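PDB 5DLY: plantazolicin methyltransferase BamL from Bacillus amyloliquefaciens subsp. plantarum, which probably transfers methyl groups from S-adenosylmethionine to the amino end of the antibiotic precursor desmethylplantazolicin. Local coordinates for residues Leu49-Ser54 against His259-Lys264. Numbering follows the deposited sequence.
Sequences LSFYSS and HGWIIK
F51 and W261 stack their rings where helix 23-56 faces strand 258-265. The pair is an offset stack. The centroid of the F51 ring lies 4.5 Å from that of the six-membered ring of W261, and the two planes are tilted by 28°. The two side chains reach across from opposite sides and lie alongside one another. The indole touches with the CE3, CZ3 and CH2 rim of its six-membered ring. W261 CZ3 comes within 3.6 Å of F51 CG. W261 CE3 sits over the centre of the phenyl face, 4.1 Å above its plane. W261 CH2 reaches further back along F51, to 3.7 Å from CB. F51 CG is anti to the backbone N (chi1 179°), which carries the ring out from the helix toward the strand.

The apolar contact continues at the far end of the phenyl ring. I263, two residues along the strand, meets F51 CZ with CD1 at 3.6 Å. I263 CG1 is nearly as close to the same atom, at 3.7 Å. The approach to the ring is oblique. F51 thus touches two residues on the same side of the strand.

No hydrogen bond links the two segments, whose nearest CA atoms, those of F51 and W261, are 10.2 Å apart. The indole has further partners: W261 NE1 is hydrogen-bonded to G219 O, and Y157 and F221 also stack on W261. F51 also packs on Q227 and L231 of helix 226-232. All three touching residues are buried.

Strand 258-265 runs antiparallel between strands 154-160 and 209-214. The strand order 3-2-1-4-5-7-6 is that of the Rossmann-like class I methyltransferase fold, here with F51 of a long helix packed on W261 and I263 of the sheet.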
ATOM      1  N   LEU A  49      -8.402   8.869   0.241  1.00 11.25           N
ATOM      2  CA  LEU A  49      -9.633   9.527   0.694  1.00 11.82           C
ATOM      3  C   LEU A  49     -10.011  10.702  -0.191  1.00 12.37           C
ATOM      4  O   LEU A  49     -11.192  10.886  -0.519  1.00 13.27           O
ATOM      5  CB  LEU A  49      -9.520   9.946   2.153  1.00 11.31           C
ATOM      6  CG  LEU A  49      -9.429   8.784   3.139  1.00 11.42           C
ATOM      7  CD1 LEU A  49      -9.145   9.320   4.528  1.00 11.40           C
ATOM      8  CD2 LEU A  49     -10.691   7.933   3.129  1.00 11.22           C
ATOM      9  N   SER A  50      -9.019  11.490  -0.594  1.00 12.74           N
ATOM     10  CA  SER A  50      -9.287  12.614  -1.480  1.00 13.45           C
ATOM     11  C   SER A  50      -9.749  12.120  -2.844  1.00 13.77           C
ATOM     12  O   SER A  50     -10.682  12.678  -3.419  1.00 13.67           O
ATOM     13  CB  SER A  50      -8.059  13.506  -1.621  1.00 13.96           C
ATOM     14  OG  SER A  50      -8.321  14.549  -2.549  1.00 14.81           O
ATOM     15  N   PHE A  51      -9.106  11.064  -3.346  1.00 13.43           N
ATOM     16  CA  PHE A  51      -9.485  10.468  -4.619  1.00 13.94           C
ATOM     17  C   PHE A  51     -10.934  10.001  -4.582  1.00 14.02           C
ATOM     18  O   PHE A  51     -11.709  10.305  -5.494  1.00 14.29           O
ATOM     19  CB  PHE A  51      -8.563   9.294  -4.988  1.00 14.60           C
ATOM     20  CG  PHE A  51      -8.933   8.622  -6.283  1.00 15.18           C
ATOM     21  CD1 PHE A  51      -9.842   7.554  -6.300  1.00 15.10           C
ATOM     22  CD2 PHE A  51      -8.376   9.044  -7.490  1.00 15.51           C
ATOM     23  CE1 PHE A  51     -10.187   6.933  -7.499  1.00 15.66           C
ATOM     24  CE2 PHE A  51      -8.721   8.421  -8.692  1.00 15.97           C
ATOM     25  CZ  PHE A  51      -9.627   7.369  -8.692  1.00 15.90           C
ATOM     26  N   TYR A  52     -11.294   9.288  -3.513  1.00 14.47           N
ATOM     27  CA  TYR A  52     -12.617   8.678  -3.412  1.00 14.63           C
ATOM     28  C   TYR A  52     -13.730   9.734  -3.417  1.00 16.01           C
ATOM     29  O   TYR A  52     -14.704   9.620  -4.179  1.00 16.31           O
ATOM     30  CB  TYR A  52     -12.718   7.729  -2.195  1.00 14.31           C
ATOM     31  CG  TYR A  52     -13.902   6.796  -2.311  1.00 14.03           C
ATOM     32  CD1 TYR A  52     -15.176   7.205  -1.904  1.00 13.97           C
ATOM     33  CD2 TYR A  52     -13.763   5.527  -2.874  1.00 13.68           C
ATOM     34  CE1 TYR A  52     -16.275   6.375  -2.045  1.00 13.68           C
ATOM     35  CE2 TYR A  52     -14.860   4.683  -3.008  1.00 13.59           C
ATOM     36  CZ  TYR A  52     -16.110   5.119  -2.600  1.00 13.58           C
ATOM     37  OH  TYR A  52     -17.204   4.294  -2.744  1.00 14.08           O
ATOM     38  N   SER A  53     -13.564  10.758  -2.585  1.00 17.01           N
ATOM     39  CA  SER A  53     -14.522  11.869  -2.498  1.00 18.71           C
ATOM     40  C   SER A  53     -14.636  12.654  -3.802  1.00 19.39           C
ATOM     41  O   SER A  53     -15.737  13.033  -4.204  1.00 19.78           O
ATOM     42  CB  SER A  53     -14.159  12.816  -1.352  1.00 19.51           C
ATOM     43  OG  SER A  53     -14.695  12.364  -0.121  1.00 21.43           O
ATOM     44  N   SER A  54     -13.503  12.887  -4.460  1.00 19.94           N
ATOM     45  CA  SER A  54     -13.476  13.599  -5.736  1.00 21.10           C
ATOM     46  C   SER A  54     -14.215  12.806  -6.818  1.00 21.80           C
ATOM     47  O   SER A  54     -15.076  13.348  -7.520  1.00 21.72           O
ATOM     48  CB  SER A  54     -12.027  13.886  -6.158  1.00 21.85           C
ATOM     49  OG  SER A  54     -11.968  14.529  -7.416  1.00 23.96           O
ATOM     50  N   HIS A 259       3.140   4.165  -7.522  1.00 10.36           N
ATOM     51  CA  HIS A 259       1.757   4.409  -7.117  1.00 10.57           C
ATOM     52  C   HIS A 259       0.847   3.810  -8.169  1.00 10.39           C
ATOM     53  O   HIS A 259       0.960   4.150  -9.344  1.00 10.78           O
ATOM     54  CB  HIS A 259       1.482   5.911  -7.000  1.00 10.99           C
ATOM     55  CG  HIS A 259       2.405   6.616  -6.064  1.00 11.35           C
ATOM     56  ND1 HIS A 259       3.681   6.982  -6.427  1.00 12.08           N
ATOM     57  CD2 HIS A 259       2.245   7.017  -4.778  1.00 11.74           C
ATOM     58  CE1 HIS A 259       4.275   7.567  -5.404  1.00 12.26           C
ATOM     59  NE2 HIS A 259       3.424   7.616  -4.399  1.00 12.32           N
ATOM     60  N   GLY A 260      -0.032   2.900  -7.762  1.00  9.86           N
ATOM     61  CA  GLY A 260      -0.918   2.215  -8.706  1.00  9.73           C
ATOM     62  C   GLY A 260      -2.348   2.247  -8.225  1.00  9.50           C
ATOM     63  O   GLY A 260      -2.605   2.109  -7.024  1.00  9.25           O
ATOM     64  N   TRP A 261      -3.274   2.477  -9.155  1.00  9.55           N
ATOM     65  CA  TRP A 261      -4.702   2.460  -8.865  1.00  9.55           C
ATOM     66  C   TRP A 261      -5.409   1.487  -9.778  1.00  9.59           C
ATOM     67  O   TRP A 261      -5.138   1.444 -10.988  1.00  9.60           O
ATOM     68  CB  TRP A 261      -5.348   3.839  -9.079  1.00  9.75           C
ATOM     69  CG  TRP A 261      -4.719   4.969  -8.336  1.00  9.83           C
ATOM     70  CD1 TRP A 261      -3.580   5.633  -8.674  1.00 10.14           C
ATOM     71  CD2 TRP A 261      -5.205   5.580  -7.136  1.00  9.98           C
ATOM     72  NE1 TRP A 261      -3.309   6.614  -7.752  1.00 10.06           N
ATOM     73  CE2 TRP A 261      -4.298   6.612  -6.802  1.00 10.17           C
ATOM     74  CE3 TRP A 261      -6.329   5.369  -6.318  1.00 10.22           C
ATOM     75  CZ2 TRP A 261      -4.462   7.415  -5.670  1.00 10.06           C
ATOM     76  CZ3 TRP A 261      -6.494   6.171  -5.187  1.00 10.04           C
ATOM     77  CH2 TRP A 261      -5.561   7.182  -4.875  1.00 10.31           C
ATOM     78  N   ILE A 262      -6.306   0.700  -9.187  1.00 10.06           N
ATOM     79  CA  ILE A 262      -7.265  -0.110  -9.920  1.00 10.62           C
ATOM     80  C   ILE A 262      -8.634   0.451  -9.535  1.00 11.56           C
ATOM     81  O   ILE A 262      -9.046   0.378  -8.371  1.00 11.63           O
ATOM     82  CB  ILE A 262      -7.112  -1.608  -9.579  1.00 10.42           C
ATOM     83  CG1 ILE A 262      -5.779  -2.140 -10.111  1.00 10.31           C
ATOM     84  CG2 ILE A 262      -8.228  -2.437 -10.198  1.00 10.52           C
ATOM     85  CD1 ILE A 262      -5.294  -3.390  -9.402  1.00 10.76           C
ATOM     86  N   ILE A 263      -9.315   1.043 -10.513  1.00 12.46           N
ATOM     87  CA  ILE A 263     -10.509   1.854 -10.265  1.00 13.44           C
ATOM     88  C   ILE A 263     -11.739   1.198 -10.885  1.00 13.62           C
ATOM     89  O   ILE A 263     -11.748   0.905 -12.077  1.00 13.42           O
ATOM     90  CB  ILE A 263     -10.329   3.275 -10.849  1.00 13.98           C
ATOM     91  CG1 ILE A 263      -9.152   3.984 -10.169  1.00 14.60           C
ATOM     92  CG2 ILE A 263     -11.608   4.100 -10.705  1.00 14.69           C
ATOM     93  CD1 ILE A 263      -8.390   4.922 -11.085  1.00 15.53           C
ATOM     94  N   LYS A 264     -12.757   0.950 -10.071  1.00 14.56           N
ATOM     95  CA  LYS A 264     -14.013   0.408 -10.588  1.00 15.99           C
ATOM     96  C   LYS A 264     -15.137   1.434 -10.481  1.00 17.20           C
ATOM     97  O   LYS A 264     -15.408   1.994  -9.412  1.00 16.03           O
ATOM     98  CB  LYS A 264     -14.394  -0.919  -9.907  1.00 16.31           C
ATOM     99  CG  LYS A 264     -15.613  -1.599 -10.524  1.00 17.25           C
ATOM    100  CD  LYS A 264     -15.841  -2.971  -9.915  1.00 17.23           C
ATOM    101  CE  LYS A 264     -17.043  -3.666 -10.541  1.00 18.03           C
ATOM    102  NZ  LYS A 264     -17.073  -5.106 -10.170  1.00 18.35           N
TER